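Local coordinates for pterin-4-alpha-carbinolamine dehydratase MoaB2 (PDB 3RFQ), which probably takes part in molybdenum cofactor biosynthesis, binding a pterin intermediate as other members of the MogA/MoaB family do, at residues P52-L57 with V94-T99; V154-S159 with D165-L170; D46-G51 with D66-V71. All coordinates share one frame; numbering follows the deposited sequence.

Contact 1: residues P52-L57 with V94-T99; sequences PLVTEL and VSVGGT
Val54, from the helical segment 52-57, sets its two methyl groups on two different valines of the strand in segment 94-99. Val54 CG1 lies 3.9 Å from Val94 CG1 and 4.1 Å from Val94 CB, so it rests against the shoulder of that side chain as well as its methyl. Val54 CG2 meets Val96 CG2 at 3.7 Å. The two approaches differ: Val54 meets Val94 at a slant and passes alongside Val96, the two pointing opposite ways. The rotation about CA-CB of Val54 (chi1 -175°) turns CG1 to Val94 and CG2 to Val96. Val94 and Val96 use different branches to answer, the CG1 of one and the CG2 of the other. No hydrogen bond joins the segments, and all three valines are buried.

The strand alternation positions these side chains. Val94 and Val96 face the helix, while Ser95 between them turns to the other face of the sheet, where its OG is hydrogen-bonded to Asn155 ND2. The strand is held on one edge by backbone bonds to strand 31-38 and on the other by bonds to strand 151-156. Val54 is packed further against Val35 of strand 31-38 and Val163 of helix 160-180; Leu53 and Leu57, one turn apart, also pack on helix 160-180. Elsewhere on the helix, Glu56 OE2 forms a salt bridge with Arg164 NH2 of the second subunit.

Beyond Val96 the chain leaves the sheet through Gly97 and Gly98, both at positive phi, in a turn that probably lines the molybdopterin pocket, as in relatives. A helix laid over a parallel strand that ends in a glycine-rich turn fits the Rossmann-like alpha/beta fold of the MogA/MoaB family.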
loop_
_atom_site.group_PDB
_atom_site.type_symbol
_atom_site.label_atom_id
_atom_site.label_comp_id
_atom_site.label_asym_id
_atom_site.label_seq_id
_atom_site.Cartn_x
_atom_site.Cartn_y
_atom_site.Cartn_z
ATOM N N PRO C 52 9.745 -28.732 -3.136
ATOM C CA PRO C 52 11.140 -28.368 -2.782
ATOM C C PRO C 52 11.345 -26.876 -2.528
ATOM O O PRO C 52 12.176 -26.493 -1.662
ATOM C CB PRO C 52 11.983 -28.849 -3.990
ATOM C CG PRO C 52 11.143 -29.959 -4.645
ATOM C CD PRO C 52 9.661 -29.541 -4.369
ATOM N N LEU C 53 10.618 -26.042 -3.275
ATOM C CA LEU C 53 10.785 -24.599 -3.128
ATOM C C LEU C 53 10.237 -24.125 -1.775
ATOM O O LEU C 53 10.927 -23.410 -1.021
ATOM C CB LEU C 53 10.166 -23.830 -4.303
ATOM C CG LEU C 53 10.189 -22.302 -4.171
ATOM C CD1 LEU C 53 11.619 -21.740 -3.961
ATOM C CD2 LEU C 53 9.489 -21.617 -5.353
ATOM N N VAL C 54 9.005 -24.524 -1.457
ATOM C CA VAL C 54 8.411 -24.165 -0.155
ATOM C C VAL C 54 9.299 -24.708 0.977
ATOM O O VAL C 54 9.486 -24.049 1.978
ATOM C CB VAL C 54 6.905 -24.615 -0.000
ATOM C CG1 VAL C 54 6.304 -24.098 1.323
ATOM C CG2 VAL C 54 6.065 -24.060 -1.162
ATOM N N THR C 55 9.887 -25.882 0.774
ATOM C CA THR C 55 10.746 -26.486 1.773
ATOM C C THR C 55 11.978 -25.616 2.012
ATOM O O THR C 55 12.321 -25.338 3.173
ATOM C CB THR C 55 11.160 -27.896 1.356
ATOM O OG1 THR C 55 9.982 -28.702 1.267
ATOM C CG2 THR C 55 12.164 -28.518 2.360
ATOM N N GLU C 56 12.627 -25.202 0.916
ATOM C CA GLU C 56 13.759 -24.294 0.960
ATOM C C GLU C 56 13.440 -22.993 1.699
ATOM O O GLU C 56 14.219 -22.557 2.548
ATOM C CB GLU C 56 14.260 -23.982 -0.459
ATOM C CG GLU C 56 15.437 -23.007 -0.500
ATOM C CD GLU C 56 15.602 -22.283 -1.862
ATOM O OE1 GLU C 56 14.954 -22.656 -2.863
ATOM O OE2 GLU C 56 16.418 -21.352 -1.940
ATOM N N LEU C 57 12.304 -22.387 1.369
ATOM C CA LEU C 57 11.870 -21.116 1.966
ATOM C C LEU C 57 11.466 -21.261 3.441
ATOM O O LEU C 57 11.804 -20.410 4.262
ATOM C CB LEU C 57 10.730 -20.491 1.139
ATOM C CG LEU C 57 11.107 -20.210 -0.333
ATOM C CD1 LEU C 57 9.888 -19.753 -1.170
ATOM C CD2 LEU C 57 12.210 -19.168 -0.456
ATOM N N VAL C 94 1.774 -24.932 5.234
ATOM C CA VAL C 94 1.615 -24.099 4.053
ATOM C C VAL C 94 1.116 -25.047 2.964
ATOM O O VAL C 94 1.792 -26.027 2.662
ATOM C CB VAL C 94 2.975 -23.448 3.653
ATOM C CG1 VAL C 94 2.852 -22.642 2.386
ATOM C CG2 VAL C 94 3.515 -22.561 4.781
ATOM N N SER C 95 -0.083 -24.804 2.417
ATOM C CA SER C 95 -0.560 -25.537 1.230
ATOM C C SER C 95 -0.292 -24.689 -0.021
ATOM O O SER C 95 -0.214 -23.473 0.066
ATOM C CB SER C 95 -2.061 -25.864 1.343
ATOM O OG SER C 95 -2.870 -24.688 1.301
ATOM N N VAL C 96 -0.147 -25.333 -1.175
ATOM C CA VAL C 96 0.119 -24.646 -2.418
ATOM C C VAL C 96 -0.865 -25.148 -3.470
ATOM O O VAL C 96 -0.939 -26.374 -3.759
ATOM C CB VAL C 96 1.603 -24.855 -2.863
ATOM C CG1 VAL C 96 1.801 -24.569 -4.345
ATOM C CG2 VAL C 96 2.478 -23.927 -2.107
ATOM N N GLY C 97 -1.638 -24.219 -4.035
ATOM C CA GLY C 97 -2.604 -24.592 -5.091
ATOM C C GLY C 97 -4.067 -24.687 -4.646
ATOM O O GLY C 97 -4.381 -24.741 -3.426
ATOM N N GLY C 98 -4.957 -24.692 -5.641
ATOM C CA GLY C 98 -6.376 -24.857 -5.438
ATOM C C GLY C 98 -7.079 -23.646 -4.847
ATOM O O GLY C 98 -8.133 -23.797 -4.212
ATOM N N THR C 99 -6.535 -22.444 -5.089
ATOM C CA THR C 99 -7.114 -21.214 -4.528
ATOM C C THR C 99 -7.781 -20.272 -5.563
ATOM O O THR C 99 -8.214 -19.177 -5.193
ATOM C CB THR C 99 -6.091 -20.401 -3.703
ATOM O OG1 THR C 99 -5.049 -19.910 -4.557
ATOM C CG2 THR C 99 -5.470 -21.249 -2.588
#

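Contact 2: residues V154-S159 with D165-L170; sequences VNLAGS and DGMATL. With NA (sodium ion), chain F.
Water 1 is gripped from three directions. Thr169 OG1 is hydrogen-bonded to it at 2.8 Å, and it donates a weak bond to Asp165 O. Its third partner is the sodium ion, which it coordinates at 2.4 Å. Asp165 also reaches the ion directly, OD1 lying 2.9 Å from the sodium. Ser129 of the same chain and Asp165 and Ser129 of the second subunit complete the site, which therefore lies across a subunit interface; the ion probably tempers the repulsion between the two carboxylates.

A different side of this helix is apolar and packs on the strand of segment 154-159. Val154 CG2 and Leu170 CD1 come tip to tip at 3.9 Å. Leu156 spreads its two methyls: CD1 touches Met167 SD at 4.0 Å, the two side chains crossing at about a right angle, and CD2 lies 4.1 Å from Gly166 CA, directly over bare helix backbone. The bend of Met167 at chi2 sets its sulfur beside the CD1 methyl of Leu156, and that at chi3 turns CE.

All five touching residues are buried, and Ile126 of helix 120-132 covers Val154 and Leu156 as well. The axes of strand 154-156 and helix segment 165-170 come within 9.8 Å, at 151°, in a beta-alpha unit whose returning helix, capped at its start by Ser159, lies nearly antiparallel on the sheet of the MogA/MoaB fold.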
loop_
_atom_site.group_PDB
_atom_site.type_symbol
_atom_site.label_atom_id
_atom_site.label_comp_id
_atom_site.label_asym_id
_atom_site.label_seq_id
_atom_site.Cartn_x
_atom_site.Cartn_y
_atom_site.Cartn_z
ATOM N N VAL C 154 -1.804 -21.862 6.306
ATOM C CA VAL C 154 -1.856 -20.775 5.318
ATOM C C VAL C 154 -1.984 -21.376 3.926
ATOM O O VAL C 154 -1.217 -22.264 3.585
ATOM C CB VAL C 154 -0.579 -19.875 5.437
ATOM C CG1 VAL C 154 -0.592 -18.738 4.374
ATOM C CG2 VAL C 154 -0.492 -19.283 6.880
ATOM N N ASN C 155 -2.985 -20.967 3.148
ATOM C CA ASN C 155 -3.135 -21.464 1.778
ATOM C C ASN C 155 -2.488 -20.463 0.849
ATOM O O ASN C 155 -2.862 -19.285 0.843
ATOM C CB ASN C 155 -4.602 -21.562 1.326
ATOM C CG ASN C 155 -5.518 -22.373 2.264
ATOM O OD1 ASN C 155 -6.652 -21.959 2.460
ATOM N ND2 ASN C 155 -5.073 -23.541 2.775
ATOM N N LEU C 156 -1.528 -20.902 0.044
ATOM C CA LEU C 156 -1.010 -20.042 -1.042
ATOM C C LEU C 156 -1.479 -20.496 -2.436
ATOM O O LEU C 156 -1.725 -21.694 -2.663
ATOM C CB LEU C 156 0.521 -20.019 -1.005
ATOM C CG LEU C 156 1.210 -19.620 0.302
ATOM C CD1 LEU C 156 2.746 -19.706 0.122
ATOM C CD2 LEU C 156 0.781 -18.226 0.726
ATOM N N ALA C 157 -1.581 -19.546 -3.364
ATOM C CA ALA C 157 -1.819 -19.877 -4.764
ATOM C C ALA C 157 -0.678 -20.712 -5.356
ATOM O O ALA C 157 0.430 -20.775 -4.789
ATOM C CB ALA C 157 -2.061 -18.605 -5.609
ATOM N N GLY C 158 -0.950 -21.358 -6.487
ATOM C CA GLY C 158 -0.001 -22.319 -7.055
ATOM C C GLY C 158 1.169 -21.846 -7.924
ATOM O O GLY C 158 2.140 -22.590 -8.092
ATOM N N SER C 159 1.122 -20.641 -8.505
ATOM C CA SER C 159 2.198 -20.262 -9.446
ATOM C C SER C 159 3.528 -20.114 -8.656
ATOM O O SER C 159 3.507 -19.885 -7.459
ATOM C CB SER C 159 1.867 -18.949 -10.163
ATOM O OG SER C 159 2.039 -17.866 -9.252
ATOM N N ASP C 165 6.408 -14.941 -3.404
ATOM C CA ASP C 165 5.947 -13.690 -2.819
ATOM C C ASP C 165 5.126 -13.927 -1.538
ATOM O O ASP C 165 5.298 -13.192 -0.560
ATOM C CB ASP C 165 5.194 -12.841 -3.839
ATOM C CG ASP C 165 4.902 -11.446 -3.327
ATOM O OD1 ASP C 165 5.850 -10.642 -3.164
ATOM O OD2 ASP C 165 3.714 -11.134 -3.092
ATOM N N GLY C 166 4.266 -14.954 -1.544
ATOM C CA GLY C 166 3.509 -15.359 -0.360
ATOM C C GLY C 166 4.398 -15.636 0.830
ATOM O O GLY C 166 4.106 -15.199 1.935
ATOM N N MET C 167 5.495 -16.360 0.614
ATOM C CA MET C 167 6.425 -16.711 1.691
ATOM C C MET C 167 7.172 -15.490 2.218
ATOM O O MET C 167 7.399 -15.393 3.418
ATOM C CB MET C 167 7.427 -17.799 1.241
ATOM C CG MET C 167 6.829 -19.207 1.055
ATOM S SD MET C 167 5.965 -19.872 2.510
ATOM C CE MET C 167 7.275 -19.911 3.735
ATOM N N ALA C 168 7.563 -14.564 1.331
ATOM C CA ALA C 168 8.219 -13.313 1.748
ATOM C C ALA C 168 7.322 -12.529 2.730
ATOM O O ALA C 168 7.785 -11.968 3.741
ATOM C CB ALA C 168 8.535 -12.438 0.519
ATOM N N THR C 169 6.035 -12.498 2.418
ATOM C CA THR C 169 5.036 -11.829 3.247
ATOM C C THR C 169 4.749 -12.605 4.535
ATOM O O THR C 169 4.602 -12.000 5.602
ATOM C CB THR C 169 3.728 -11.589 2.408
ATOM O OG1 THR C 169 4.007 -10.602 1.405
ATOM C CG2 THR C 169 2.585 -11.117 3.267
ATOM N N LEU C 170 4.695 -13.938 4.436
ATOM C CA LEU C 170 4.398 -14.787 5.585
ATOM C C LEU C 170 5.519 -14.777 6.663
ATOM O O LEU C 170 5.216 -14.823 7.865
ATOM C CB LEU C 170 4.123 -16.229 5.138
ATOM C CG LEU C 170 3.628 -17.141 6.274
ATOM C CD1 LEU C 170 2.311 -16.603 6.884
ATOM C CD2 LEU C 170 3.440 -18.543 5.773
HETATM NA NA NA F . 6.108 -8.122 -1.812
HETATM O O HOH W 1 6.134 -9.934 -0.221
HETATM O O HOH W 2 5.554 -6.868 0.623
HETATM O O HOH W 3 7.512 -8.156 -3.662
HETATM O O HOH W 4 4.650 -6.660 -3.526
#

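Contact 3: residues D46-G51 with D66-V71; sequences DEDHSG and DGVVAV
Van der Waals contacts alone join the two segments, all on Val68. Its CG1 lies 3.6 Å from Asp48 OD2 and 3.9 Å from Gly51 CA, while its CG2 sits 3.8 Å from Gly51 CA and 4.0 Å from Gly51 O. The valine thus straddles Gly51, at the start of the helix, with both branches, and the lack of a side chain on Gly51 lets the fork come down onto backbone. The carboxylate of Asp48 approaches from the loop at a slant to the valine side chain, so that one of its oxygens borders on a methyl group. No hydrogen bond passes between segments 46-51 and 66-71.

The polar interactions lie within the loop and fix that carboxylate. Asp48 OD1 accepts from Gly51 N at 2.8 Å, a nearly straight bond (166°) that arrives on the syn side, 26° out of the carboxylate plane. Ser50 N also donates to Asp48 OD1, but this bond is weak, being bent to 125°. Together they cap the start of the helix. The first torsion of Asp48 swings the carboxylate back over the turn, and its rotation about CB-CG turns OD1 to the amides and OD2 to Val68.

Among its neighbours the contact lies at the edge of the sheet, where strand 63-71 is outermost within the chain. That strand is hydrogen-bonded along strand 31-38, whose Val37 touches both Asp48 and Val68. Helix 40-43 adds Thr42 against Asp48 and Ala70. The loop then runs straight into helix 51-60, the helix of the beta-alpha-beta crossover from strand 31-38 to strand 63-71.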
loop_
_atom_site.group_PDB
_atom_site.type_symbol
_atom_site.label_atom_id
_atom_site.label_comp_id
_atom_site.label_asym_id
_atom_site.label_seq_id
_atom_site.Cartn_x
_atom_site.Cartn_y
_atom_site.Cartn_z
ATOM N N ASP C 46 3.597 -36.937 -11.308
ATOM C CA ASP C 46 4.336 -35.896 -12.050
ATOM C C ASP C 46 5.318 -35.192 -11.126
ATOM O O ASP C 46 5.098 -35.120 -9.908
ATOM C CB ASP C 46 3.392 -34.842 -12.633
ATOM C CG ASP C 46 3.040 -35.088 -14.095
ATOM O OD1 ASP C 46 3.337 -36.177 -14.641
ATOM O OD2 ASP C 46 2.444 -34.169 -14.701
ATOM N N GLU C 47 6.394 -34.673 -11.719
ATOM C CA GLU C 47 7.428 -33.978 -10.969
ATOM C C GLU C 47 6.831 -32.821 -10.173
ATOM O O GLU C 47 6.126 -31.971 -10.728
ATOM C CB GLU C 47 8.541 -33.478 -11.892
ATOM C CG GLU C 47 9.781 -32.982 -11.129
ATOM C CD GLU C 47 10.749 -32.186 -11.997
ATOM O OE1 GLU C 47 10.738 -32.363 -13.236
ATOM O OE2 GLU C 47 11.523 -31.376 -11.436
ATOM N N ASP C 48 7.099 -32.820 -8.869
ATOM C CA ASP C 48 6.625 -31.784 -7.970
ATOM C C ASP C 48 7.565 -30.583 -8.017
ATOM O O ASP C 48 8.733 -30.684 -7.624
ATOM C CB ASP C 48 6.522 -32.318 -6.537
ATOM C CG ASP C 48 6.258 -31.223 -5.508
ATOM O OD1 ASP C 48 5.930 -30.069 -5.878
ATOM O OD2 ASP C 48 6.388 -31.524 -4.309
ATOM N N HIS C 49 7.036 -29.452 -8.485
ATOM C CA HIS C 49 7.820 -28.230 -8.631
ATOM C C HIS C 49 7.714 -27.320 -7.406
ATOM O O HIS C 49 8.632 -26.527 -7.139
ATOM C CB HIS C 49 7.418 -27.484 -9.908
ATOM C CG HIS C 49 7.806 -28.194 -11.175
ATOM N ND1 HIS C 49 6.879 -28.643 -12.096
ATOM C CD2 HIS C 49 9.022 -28.534 -11.673
ATOM C CE1 HIS C 49 7.506 -29.223 -13.106
ATOM N NE2 HIS C 49 8.807 -29.171 -12.873
ATOM N N SER C 50 6.642 -27.469 -6.632
ATOM C CA SER C 50 6.399 -26.587 -5.479
ATOM C C SER C 50 6.989 -27.045 -4.144
ATOM O O SER C 50 7.532 -26.232 -3.406
ATOM C CB SER C 50 4.901 -26.318 -5.311
ATOM O OG SER C 50 4.404 -25.624 -6.440
ATOM N N GLY C 51 6.850 -28.332 -3.821
ATOM C CA GLY C 51 7.344 -28.889 -2.576
ATOM C C GLY C 51 8.769 -28.456 -2.238
ATOM O O GLY C 51 8.987 -27.854 -1.171
ATOM N N ASP C 66 8.918 -31.180 8.135
ATOM C CA ASP C 66 8.574 -32.595 8.262
ATOM C C ASP C 66 8.664 -33.296 6.912
ATOM O O ASP C 66 9.158 -34.429 6.826
ATOM C CB ASP C 66 7.129 -32.775 8.758
ATOM C CG ASP C 66 6.974 -32.627 10.267
ATOM O OD1 ASP C 66 7.952 -32.320 10.966
ATOM O OD2 ASP C 66 5.842 -32.838 10.761
ATOM N N GLY C 67 8.167 -32.623 5.876
ATOM C CA GLY C 67 8.094 -33.185 4.543
ATOM C C GLY C 67 7.075 -32.467 3.680
ATOM O O GLY C 67 6.584 -31.408 4.043
ATOM N N VAL C 68 6.788 -33.048 2.521
ATOM C CA VAL C 68 5.820 -32.530 1.573
ATOM C C VAL C 68 4.809 -33.642 1.362
ATOM O O VAL C 68 5.202 -34.803 1.217
ATOM C CB VAL C 68 6.481 -32.246 0.191
ATOM C CG1 VAL C 68 5.448 -31.754 -0.825
ATOM C CG2 VAL C 68 7.646 -31.268 0.307
ATOM N N VAL C 69 3.519 -33.281 1.324
ATOM C CA VAL C 69 2.438 -34.239 1.047
ATOM C C VAL C 69 1.670 -33.774 -0.185
ATOM O O VAL C 69 1.197 -32.628 -0.231
ATOM C CB VAL C 69 1.477 -34.367 2.267
ATOM C CG1 VAL C 69 0.220 -35.151 1.896
ATOM C CG2 VAL C 69 2.201 -35.010 3.459
ATOM N N ALA C 70 1.559 -34.651 -1.182
ATOM C CA ALA C 70 0.869 -34.311 -2.433
ATOM C C ALA C 70 -0.549 -34.853 -2.355
ATOM O O ALA C 70 -0.750 -36.006 -1.985
ATOM C CB ALA C 70 1.617 -34.894 -3.669
ATOM N N VAL C 71 -1.530 -34.011 -2.660
ATOM C CA VAL C 71 -2.913 -34.463 -2.727
ATOM C C VAL C 71 -3.593 -33.932 -3.972
ATOM O O VAL C 71 -3.177 -32.912 -4.531
ATOM C CB VAL C 71 -3.747 -34.052 -1.494
ATOM C CG1 VAL C 71 -3.366 -34.863 -0.293
ATOM C CG2 VAL C 71 -3.619 -32.540 -1.214
#

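Contacts 1 and 2 adjoin on the sheet, their centres about 7 Å apart. Gly97 N is probably hydrogen-bonded to Leu156 O (2.9 Å). Leu156 N is probably bonded to Ser95 O (2.9 Å). Val94 CG1 packs on Leu156 CD1 (3.7 Å). The loop of contact 3 starts helix 51-60 of contact 1, about 8 Å away between centres; Thr55 OG1 reaches Val68 CG2 at 3.6 Å and Ser50 OG lies 3.5 Å from Val96 CG1. The centres of contacts 2 and 3 are about 15 Å apart. The helix of contact 2 supplies Asp165 to the sodium site shared with the second subunit, which contact 1 also touches. Loops 46-51 and 97-99 probably line the molybdopterin pocket, as in relatives.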